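Local coordinates for protein glucosamine--fructose-6-phosphate aminotransferase [isomerizing] (Francisella tularensis subsp. tularensis, PDB 3TBF) that probably converts fructose 6-phosphate to glucosamine 6-phosphate with nitrogen from glutamine, this construct being the C-terminal part with its two sugar isomerase (SIS) domains, at residues Thr197-Asn202 with His332-Pro337; Lys73-Lys78 with Ala173-Thr178; Ala205-Ala210 with Ala336-Thr341; Pro22-Asn27 with Phe167-Val172. All blocks are in the same frame, centred on the assembly; numbering follows the deposited sequence.

Interaction 1 (Thr197-Asn202 with His332-Pro337)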
# COMPACT_ATOMS: atom_id res chain seq x y z
N THR A 197 21.48 -18.79 7.55
CA THR A 197 22.55 -17.96 8.04
C THR A 197 23.68 -17.87 6.99
O THR A 197 24.21 -16.78 6.76
CB THR A 197 23.12 -18.46 9.37
OG1 THR A 197 22.07 -18.58 10.33
CG2 THR A 197 24.10 -17.46 9.94
N GLU A 198 24.03 -18.99 6.35
CA GLU A 198 25.05 -18.98 5.30
C GLU A 198 24.62 -18.16 4.12
O GLU A 198 25.42 -17.51 3.50
CB GLU A 198 25.46 -20.40 4.82
CG GLU A 198 26.26 -21.20 5.88
CD GLU A 198 27.63 -20.51 6.35
OE1 GLU A 198 28.57 -20.41 5.50
OE2 GLU A 198 27.79 -20.12 7.55
N GLU A 199 23.33 -18.19 3.80
CA GLU A 199 22.85 -17.37 2.74
C GLU A 199 23.02 -15.86 3.05
O GLU A 199 23.34 -15.08 2.17
CB GLU A 199 21.38 -17.73 2.45
CG GLU A 199 20.67 -16.74 1.56
CD GLU A 199 19.24 -17.18 1.13
OE1 GLU A 199 18.69 -18.23 1.60
OE2 GLU A 199 18.67 -16.42 0.31
N LEU A 200 22.79 -15.45 4.30
CA LEU A 200 23.00 -14.06 4.69
C LEU A 200 24.49 -13.74 4.53
O LEU A 200 24.83 -12.70 4.00
CB LEU A 200 22.55 -13.78 6.12
CG LEU A 200 21.05 -13.87 6.42
CD1 LEU A 200 20.66 -13.40 7.87
CD2 LEU A 200 20.15 -13.15 5.36
N LYS A 201 25.37 -14.62 4.96
CA LYS A 201 26.81 -14.35 4.78
C LYS A 201 27.27 -14.18 3.31
O LYS A 201 28.24 -13.48 3.02
CB LYS A 201 27.64 -15.40 5.44
CG LYS A 201 27.52 -15.38 6.92
CD LYS A 201 28.42 -16.44 7.46
CE LYS A 201 28.27 -16.64 8.92
NZ LYS A 201 28.72 -18.04 9.24
N ASN A 202 26.52 -14.79 2.39
CA ASN A 202 26.91 -14.79 1.01
C ASN A 202 26.46 -13.53 0.34
O ASN A 202 26.80 -13.31 -0.82
CB ASN A 202 26.32 -16.00 0.27
CG ASN A 202 26.88 -17.35 0.77
OD1 ASN A 202 27.96 -17.44 1.40
ND2 ASN A 202 26.13 -18.41 0.49
N HIS A 332 18.77 -16.44 -3.03
CA HIS A 332 17.43 -16.91 -2.70
C HIS A 332 16.59 -15.87 -1.91
O HIS A 332 16.72 -14.67 -2.12
CB HIS A 332 17.54 -18.28 -2.01
CG HIS A 332 18.27 -19.30 -2.85
ND1 HIS A 332 17.88 -19.62 -4.13
CD2 HIS A 332 19.37 -20.05 -2.58
CE1 HIS A 332 18.71 -20.53 -4.61
NE2 HIS A 332 19.62 -20.81 -3.69
N ASP A 333 15.73 -16.32 -1.01
CA ASP A 333 14.74 -15.40 -0.43
C ASP A 333 15.35 -14.33 0.41
O ASP A 333 14.80 -13.24 0.54
CB ASP A 333 13.75 -16.15 0.47
CG ASP A 333 12.65 -16.86 -0.32
OD1 ASP A 333 12.60 -16.75 -1.59
OD2 ASP A 333 11.81 -17.51 0.41
N PHE A 334 16.46 -14.64 1.04
CA PHE A 334 17.01 -13.68 1.97
C PHE A 334 17.95 -12.73 1.23
O PHE A 334 17.91 -11.50 1.46
CB PHE A 334 17.67 -14.36 3.15
CG PHE A 334 16.71 -14.90 4.15
CD1 PHE A 334 15.98 -14.07 4.94
CD2 PHE A 334 16.55 -16.25 4.33
CE1 PHE A 334 15.08 -14.57 5.91
CE2 PHE A 334 15.71 -16.74 5.29
CZ PHE A 334 14.97 -15.88 6.09
N SER A 335 18.74 -13.27 0.31
CA SER A 335 19.71 -12.45 -0.36
C SER A 335 19.14 -11.64 -1.49
O SER A 335 19.52 -10.50 -1.68
CB SER A 335 20.91 -13.31 -0.85
OG SER A 335 20.56 -14.31 -1.80
N ALA A 336 18.21 -12.20 -2.24
CA ALA A 336 17.82 -11.59 -3.51
C ALA A 336 17.17 -10.25 -3.33
O ALA A 336 17.44 -9.34 -4.10
CB ALA A 336 16.95 -12.55 -4.37
N PRO A 337 16.34 -10.07 -2.30
CA PRO A 337 15.78 -8.72 -2.15
C PRO A 337 16.82 -7.61 -1.97
O PRO A 337 16.66 -6.50 -2.50
CB PRO A 337 14.93 -8.85 -0.88
CG PRO A 337 14.49 -10.35 -0.94
CD PRO A 337 15.77 -11.04 -1.35
O HOH W 1 15.87 -18.40 0.90

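Interaction 2 (Lys73-Lys78 with Ala173-Thr178)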
# COMPACT_ATOMS: atom_id res chain seq x y z
N LYS A 73 8.00 -8.64 6.17
CA LYS A 73 6.79 -9.33 6.57
C LYS A 73 6.75 -10.68 5.83
O LYS A 73 6.34 -11.68 6.41
CB LYS A 73 5.57 -8.47 6.29
CG LYS A 73 4.28 -9.24 6.05
CD LYS A 73 3.07 -8.35 5.85
CE LYS A 73 1.79 -9.19 5.99
NZ LYS A 73 0.63 -8.42 6.34
N TYR A 74 7.19 -10.72 4.59
CA TYR A 74 7.12 -11.96 3.82
C TYR A 74 7.99 -12.98 4.56
O TYR A 74 7.56 -14.14 4.75
CB TYR A 74 7.62 -11.76 2.39
CG TYR A 74 6.64 -11.05 1.49
CD1 TYR A 74 6.48 -9.68 1.55
CD2 TYR A 74 5.89 -11.74 0.55
CE1 TYR A 74 5.55 -8.99 0.71
CE2 TYR A 74 4.98 -11.07 -0.31
CZ TYR A 74 4.81 -9.68 -0.21
OH TYR A 74 3.91 -9.00 -1.03
N TRP A 75 9.17 -12.55 5.01
CA TRP A 75 10.17 -13.45 5.64
C TRP A 75 9.63 -13.91 7.00
O TRP A 75 9.71 -15.08 7.33
CB TRP A 75 11.50 -12.72 5.91
CG TRP A 75 12.28 -12.35 4.74
CD1 TRP A 75 12.32 -13.00 3.55
CD2 TRP A 75 13.23 -11.28 4.66
NE1 TRP A 75 13.23 -12.38 2.71
CE2 TRP A 75 13.82 -11.34 3.38
CE3 TRP A 75 13.65 -10.29 5.54
CZ2 TRP A 75 14.79 -10.43 2.94
CZ3 TRP A 75 14.64 -9.38 5.11
CH2 TRP A 75 15.20 -9.47 3.81
N ILE A 76 9.09 -12.97 7.77
CA ILE A 76 8.63 -13.27 9.11
C ILE A 76 7.51 -14.28 9.14
O ILE A 76 7.52 -15.21 9.93
CB ILE A 76 8.19 -12.04 9.87
CG1 ILE A 76 9.39 -11.16 10.18
CG2 ILE A 76 7.55 -12.49 11.17
CD1 ILE A 76 9.08 -9.78 10.59
N GLU A 77 6.52 -14.08 8.30
CA GLU A 77 5.42 -15.00 8.19
C GLU A 77 5.85 -16.36 7.67
O GLU A 77 5.47 -17.37 8.23
CB GLU A 77 4.32 -14.36 7.33
CG GLU A 77 3.70 -13.16 8.07
CD GLU A 77 2.18 -12.98 7.89
OE1 GLU A 77 1.57 -13.67 7.01
OE2 GLU A 77 1.62 -12.12 8.66
N LYS A 78 6.67 -16.38 6.64
CA LYS A 78 7.06 -17.61 6.00
C LYS A 78 8.04 -18.44 6.82
O LYS A 78 7.85 -19.65 6.91
CB LYS A 78 7.73 -17.30 4.64
CG LYS A 78 8.32 -18.51 3.94
CD LYS A 78 8.65 -18.22 2.45
CE LYS A 78 9.27 -19.45 1.81
NZ LYS A 78 9.63 -19.24 0.39
N ALA A 173 19.23 -6.63 8.92
CA ALA A 173 18.87 -6.75 10.33
C ALA A 173 17.55 -7.51 10.47
O ALA A 173 17.39 -8.33 11.38
CB ALA A 173 18.79 -5.38 10.97
N LEU A 174 16.58 -7.22 9.60
CA LEU A 174 15.27 -7.85 9.70
C LEU A 174 15.36 -9.33 9.39
O LEU A 174 14.62 -10.10 9.98
CB LEU A 174 14.24 -7.16 8.80
CG LEU A 174 13.68 -5.82 9.33
CD1 LEU A 174 13.17 -4.88 8.21
CD2 LEU A 174 12.60 -6.03 10.36
N ALA A 175 16.24 -9.73 8.46
CA ALA A 175 16.50 -11.14 8.16
C ALA A 175 17.09 -11.87 9.35
O ALA A 175 16.72 -13.01 9.61
CB ALA A 175 17.48 -11.32 7.00
N ILE A 176 18.01 -11.22 10.04
CA ILE A 176 18.63 -11.81 11.21
C ILE A 176 17.59 -11.99 12.34
O ILE A 176 17.49 -13.04 12.90
CB ILE A 176 19.81 -10.94 11.71
CG1 ILE A 176 20.99 -11.10 10.77
CG2 ILE A 176 20.21 -11.28 13.17
CD1 ILE A 176 21.98 -9.95 10.94
N PHE A 177 16.85 -10.94 12.63
CA PHE A 177 15.68 -11.00 13.51
C PHE A 177 14.71 -12.14 13.14
O PHE A 177 14.25 -12.88 14.00
CB PHE A 177 14.96 -9.63 13.49
CG PHE A 177 13.64 -9.63 14.18
CD1 PHE A 177 13.57 -9.79 15.53
CD2 PHE A 177 12.47 -9.46 13.47
CE1 PHE A 177 12.35 -9.79 16.19
CE2 PHE A 177 11.25 -9.47 14.12
CZ PHE A 177 11.21 -9.62 15.49
N THR A 178 14.40 -12.30 11.86
CA THR A 178 13.55 -13.42 11.45
C THR A 178 14.13 -14.71 11.94
O THR A 178 13.39 -15.52 12.49
CB THR A 178 13.38 -13.49 9.94
OG1 THR A 178 12.63 -12.36 9.53
CG2 THR A 178 12.62 -14.69 9.53

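Interaction 3 (Ala205-Ala210 with Ala336-Thr341)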
# COMPACT_ATOMS: atom_id res chain seq x y z
N ALA A 205 29.35 -10.99 -1.40
CA ALA A 205 29.82 -11.30 -2.75
C ALA A 205 28.76 -10.97 -3.80
O ALA A 205 29.06 -10.48 -4.88
CB ALA A 205 30.24 -12.77 -2.85
N LEU A 206 27.52 -11.25 -3.48
CA LEU A 206 26.46 -11.06 -4.48
C LEU A 206 26.23 -9.54 -4.69
O LEU A 206 25.96 -9.08 -5.81
CB LEU A 206 25.24 -11.79 -4.01
CG LEU A 206 25.44 -13.30 -3.85
CD1 LEU A 206 24.13 -13.89 -3.34
CD2 LEU A 206 25.89 -14.00 -5.14
N VAL A 207 26.39 -8.76 -3.63
CA VAL A 207 26.20 -7.34 -3.74
C VAL A 207 27.31 -6.76 -4.57
O VAL A 207 27.10 -5.91 -5.43
CB VAL A 207 26.10 -6.70 -2.35
CG1 VAL A 207 26.28 -5.16 -2.41
CG2 VAL A 207 24.74 -7.07 -1.67
N MSE A 208 28.51 -7.25 -4.35
CA MSE A 208 29.65 -6.81 -5.13
C MSE A 208 29.46 -7.09 -6.62
O MSE A 208 29.72 -6.22 -7.45
CB MSE A 208 30.90 -7.44 -4.58
CG MSE A 208 32.14 -7.00 -5.29
SE MSE A 208 32.58 -5.13 -4.86
CE MSE A 208 33.13 -5.13 -2.93
N GLY A 209 28.97 -8.29 -6.95
CA GLY A 209 28.58 -8.64 -8.34
C GLY A 209 27.57 -7.67 -8.91
O GLY A 209 27.62 -7.31 -10.11
N ALA A 210 26.63 -7.27 -8.06
CA ALA A 210 25.54 -6.39 -8.48
C ALA A 210 26.16 -5.05 -8.89
O ALA A 210 25.78 -4.49 -9.89
CB ALA A 210 24.53 -6.21 -7.35
N ALA A 336 18.21 -12.20 -2.24
CA ALA A 336 17.82 -11.59 -3.51
C ALA A 336 17.17 -10.25 -3.33
O ALA A 336 17.44 -9.34 -4.10
CB ALA A 336 16.95 -12.55 -4.37
N PRO A 337 16.34 -10.07 -2.30
CA PRO A 337 15.78 -8.72 -2.15
C PRO A 337 16.82 -7.61 -1.97
O PRO A 337 16.66 -6.50 -2.50
CB PRO A 337 14.93 -8.85 -0.88
CG PRO A 337 14.49 -10.35 -0.94
CD PRO A 337 15.77 -11.04 -1.35
N VAL A 338 17.86 -7.89 -1.21
CA VAL A 338 18.97 -6.97 -1.05
C VAL A 338 19.75 -6.82 -2.38
O VAL A 338 20.00 -5.71 -2.80
CB VAL A 338 19.96 -7.46 0.03
CG1 VAL A 338 21.12 -6.47 0.15
CG2 VAL A 338 19.26 -7.68 1.36
N VAL A 339 20.11 -7.92 -3.02
CA VAL A 339 20.91 -7.85 -4.24
C VAL A 339 20.20 -7.06 -5.36
O VAL A 339 20.78 -6.19 -6.00
CB VAL A 339 21.35 -9.20 -4.71
CG1 VAL A 339 22.18 -9.12 -6.05
CG2 VAL A 339 22.22 -9.89 -3.62
N PHE A 340 18.91 -7.27 -5.50
CA PHE A 340 18.22 -6.65 -6.61
C PHE A 340 18.02 -5.18 -6.33
O PHE A 340 17.72 -4.45 -7.27
CB PHE A 340 16.90 -7.31 -6.84
CG PHE A 340 16.98 -8.49 -7.71
CD1 PHE A 340 17.44 -8.35 -9.02
CD2 PHE A 340 16.55 -9.72 -7.28
CE1 PHE A 340 17.49 -9.43 -9.86
CE2 PHE A 340 16.61 -10.79 -8.10
CZ PHE A 340 17.09 -10.66 -9.40
N THR A 341 18.14 -4.74 -5.06
CA THR A 341 18.06 -3.32 -4.72
C THR A 341 19.17 -2.50 -5.34
O THR A 341 18.95 -1.37 -5.77
CB THR A 341 18.05 -3.06 -3.19
OG1 THR A 341 16.88 -3.64 -2.63
CG2 THR A 341 17.92 -1.62 -2.85

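Interaction 4 (Pro22-Asn27 with Phe167-Val172)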
# COMPACT_ATOMS: atom_id res chain seq x y z
N PRO A 22 28.54 -3.52 0.53
CA PRO A 22 29.12 -4.82 0.90
C PRO A 22 29.76 -4.84 2.28
O PRO A 22 29.57 -5.78 3.02
CB PRO A 22 30.17 -5.06 -0.19
CG PRO A 22 29.60 -4.35 -1.33
CD PRO A 22 29.07 -3.05 -0.75
N GLU A 23 30.51 -3.81 2.62
CA GLU A 23 31.07 -3.65 3.97
C GLU A 23 29.92 -3.49 5.00
O GLU A 23 29.85 -4.19 6.02
CB GLU A 23 32.02 -2.42 3.98
CG GLU A 23 32.79 -2.20 5.27
CD GLU A 23 33.45 -0.78 5.36
OE1 GLU A 23 33.58 -0.12 4.28
OE2 GLU A 23 33.81 -0.35 6.51
N ALA A 24 28.99 -2.62 4.71
CA ALA A 24 27.90 -2.33 5.64
C ALA A 24 27.05 -3.55 5.93
O ALA A 24 26.71 -3.85 7.07
CB ALA A 24 27.02 -1.21 5.10
N VAL A 25 26.69 -4.25 4.87
CA VAL A 25 25.96 -5.47 5.01
C VAL A 25 26.69 -6.46 5.87
O VAL A 25 26.15 -6.92 6.89
CB VAL A 25 25.63 -6.06 3.66
CG1 VAL A 25 25.50 -7.54 3.75
CG2 VAL A 25 24.34 -5.42 3.17
N SER A 26 27.96 -6.68 5.56
CA SER A 26 28.75 -7.61 6.35
C SER A 26 29.04 -7.17 7.82
O SER A 26 29.00 -7.99 8.73
CB SER A 26 29.97 -8.04 5.56
OG SER A 26 31.07 -7.72 6.27
N ASN A 27 29.23 -5.88 8.07
CA ASN A 27 29.31 -5.39 9.43
C ASN A 27 28.02 -5.61 10.23
O ASN A 27 28.06 -6.02 11.37
CB ASN A 27 29.73 -3.92 9.44
CG ASN A 27 31.27 -3.72 9.14
OD1 ASN A 27 32.08 -4.66 9.22
ND2 ASN A 27 31.63 -2.52 8.76
N PHE A 167 18.93 1.22 3.84
CA PHE A 167 17.89 0.32 3.46
C PHE A 167 18.34 -1.13 3.43
O PHE A 167 17.68 -1.99 3.98
CB PHE A 167 17.35 0.69 2.09
CG PHE A 167 16.31 -0.26 1.58
CD1 PHE A 167 15.04 -0.25 2.08
CD2 PHE A 167 16.61 -1.15 0.58
CE1 PHE A 167 14.06 -1.12 1.57
CE2 PHE A 167 15.66 -2.02 0.06
CZ PHE A 167 14.40 -2.04 0.57
N THR A 168 19.48 -1.40 2.80
CA THR A 168 19.98 -2.75 2.72
C THR A 168 20.37 -3.31 4.08
O THR A 168 20.06 -4.46 4.34
CB THR A 168 21.10 -2.87 1.71
OG1 THR A 168 22.09 -1.87 1.96
CG2 THR A 168 20.52 -2.76 0.29
N THR A 169 20.98 -2.50 4.94
CA THR A 169 21.27 -2.93 6.29
C THR A 169 20.04 -3.10 7.14
O THR A 169 20.02 -3.97 8.05
CB THR A 169 22.27 -1.99 7.02
OG1 THR A 169 21.71 -0.69 7.16
CG2 THR A 169 23.58 -1.91 6.27
N GLN A 170 18.98 -2.33 6.88
CA GLN A 170 17.72 -2.61 7.59
C GLN A 170 17.14 -3.93 7.16
O GLN A 170 16.72 -4.72 8.00
CB GLN A 170 16.72 -1.49 7.44
CG GLN A 170 17.10 -0.24 8.22
CD GLN A 170 16.36 0.98 7.71
OE1 GLN A 170 15.52 0.88 6.82
NE2 GLN A 170 16.64 2.14 8.30
N LEU A 171 17.18 -4.22 5.87
CA LEU A 171 16.79 -5.55 5.40
C LEU A 171 17.61 -6.65 6.06
O LEU A 171 17.08 -7.60 6.57
CB LEU A 171 16.98 -5.64 3.90
CG LEU A 171 15.83 -5.41 2.87
CD1 LEU A 171 14.51 -5.00 3.43
CD2 LEU A 171 16.27 -4.49 1.77
N VAL A 172 18.91 -6.52 6.08
CA VAL A 172 19.71 -7.55 6.68
C VAL A 172 19.37 -7.73 8.17
O VAL A 172 19.19 -8.85 8.63
CB VAL A 172 21.21 -7.30 6.45
CG1 VAL A 172 22.07 -8.16 7.35
CG2 VAL A 172 21.59 -7.58 5.03

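Interaction 1 (Thr197-Asn202 with His332-Pro337)
E199 reaches across from helix 190-201 and sets its carboxylate against the backbone of H332 to S335, at the amino-terminal end of helix 335-355. Its CG lies anti to the backbone N (chi1 168°) and the chain stays extended beyond that, which carries the acid group well clear of its own helix. One oxygen, OE2, takes two backbone N-H groups from the same face of the carboxylate plane. F334 N donates to E199 OE2 at 2.9 Å from well above the plane, with a bent N-H...O angle of 144°. S335 N donates to E199 OE2 at 3.2 Å, nearer the plane and on the anti side, along a straighter line of 160°. The other oxygen bonds to water: E199 OE1 accepts from it at 2.9 Å, and the same water accepts from D333 N at 2.8 Å. OE1 also sits at the edge of the F334 ring, in its plane, while H332 CB lies 3.2 Å from E199 OE2. Beside E199 in the sequence, L200 turns CD2 onto F334 CB, 3.5 Å away. The S335 hydroxyl turns instead to the carbonyl of A330. In this buried carboxylate OE2 thus has two backbone donors and OE1 a water that also ties it to D333 N; the clustered N-H groups at a helix start would be expected to favour its ionised form.

Interaction 2 (Lys73-Lys78 with Ala173-Thr178)
W75 brings CZ3 and CE3 of its indole up to the backbone of helix 165-184 where L174 joins A175. CZ3 does most of the touching: W75 CZ3 is 3.7 Å from A175 N, and the methyl group follows, A175 CB standing 3.9 Å from the same W75 CZ3. L174 CB makes a looser contact with this ring. One turn further on, T178 fits between W75 and I76. Its methyl, CG2, rests on the backbone of the facing helix, 3.7 Å from W75 O, while T178 OG1 lies 3.5 Å from I76 CG1. Although that hydroxyl sits among carbon atoms, it is satisfied within its own helix: with OG1 beside the backbone N (chi1 -67°), T178 OG1 donates to L174 O at 3.0 Å. The carbonyl takes T178 N as well, the two donors arriving from opposite faces of its plane. I76 extends CD1 to the rim of F177, near the ring plane. The axes of the two segments approach to 9.5 Å and are almost parallel, at 8°, which suits helices beside the parallel sheet of an α/β SIS domain. L174 and F177 also rest on I135 and M133 of strand 129-136, and L174 on A68 and A72 of helix 63-80; W75 meets F334 and bonds through NE1 to D333 O; E77 forms a salt bridge with R95 of the second subunit.

Interaction 3 (Ala205-Ala210 with Ala336-Thr341)
V339 and L206 make the tightest of the apolar contacts between these two helices, V339 CG2 lying 3.6 Å from L206 CB. Both branches of V339 are used. CG1 stands anti to the backbone N (chi1 178°) and CG2 beside it, and the fork opens toward two successive turns of the facing helix: CG2 goes to L206, whereas V339 CG1 meets the methyl of A210, 4.0 Å from A210 CB. The same V339 CG1 also approaches the backbone between them, 3.8 Å from L206 O. V207 adds a second row beside this one. V207 CG2 touches V338 CG1 at 4.1 Å, the two valines crossing obliquely, and it reaches V339 CG2 less closely at 4.3 Å. Nearly all of this is aliphatic carbon on aliphatic carbon; the carbonyl oxygens of L206 and V339 also come close to methyl groups.

The axes run in the same sense, 8.9 Å apart at closest approach and crossing at -24°. Helix 335-355 follows strand 324-328, the last of the parallel five-stranded sheet whose order, 2-1-3-4-5, belongs to the α/β SIS fold; helix 203-211 comes from the run of helices between that sheet and the one before it.

Polar bonding stays inside the helices, as where T341 OG1 donates to P337 O. The apolar surface continues past the two segments: A210 and V207 both pack on I342, the next residue of helix 335-355, and V338, beyond its contact with V207, packs on T168 and L171 of helix 165-184.

Interaction 4 (Pro22-Asn27 with Phe167-Val172)
Helices 21-30 and 165-184 run in the same general direction here, their axes 9.1 Å apart at closest approach and crossing at -25°, with V25 and T169 nearest in the backbone. The side chains that fill the gap are small. A24 offers its methyl to the methyl of T169, A24 CB and T169 CG2 being 3.7 Å apart, and T169 CG2 also lies 3.8 Å from A24 O and 4.1 Å from V25 N. That methyl therefore sits down on the backbone of helix 21-30. The rotamer of T169 explains it: OG1 lies between the backbone N and the carbonyl carbon (chi1 63°), which sets CG2 anti to the carbonyl carbon and leaves the hydroxyl to bond back to K165 O. The residue after A24, V25, meets V172, one turn after T168. V172 CG2 comes up against both branches, 4.0 Å from V25 CG2 and 4.1 Å from V25 CG1, the two valines crossing at about a right angle. V25 CG2 reaches back, more loosely, to T168 OG1 at 4.4 Å; that hydroxyl has its hydrogen bond with OE1 of Q21, just ahead of P22. The interface itself is thus held by methyl groups. It joins the early helix 21-30 to helix 165-184, which follows strand 149-152 of the first SIS sheet. Around the pair, helix 203-211 lies against P22 and V25, helix 335-355 covers T168 through V338 and I342, and helix 63-80 packs on F167 and L171.

Helices 165-184 and 335-355 carry most of this network: interactions 2 and 4 share the first, interactions 1 and 3 the second. Along the chain, interactions 2 and 4 interleave and both close before 1 and 3 open; the latter two end on the same piece, with A336 and P337 in common. Their centres lie about 9 Å apart, and those of 2 and 3 about 18 Å. Among the direct touches, D333 salt-bridges K78 between 1 and 2, V338 meets T168 between 3 and 4, and W75 links 2 to both 3 and 4. Together they form a buried helical layer between the two parallel sheets, which probably helps hold the two SIS domains together.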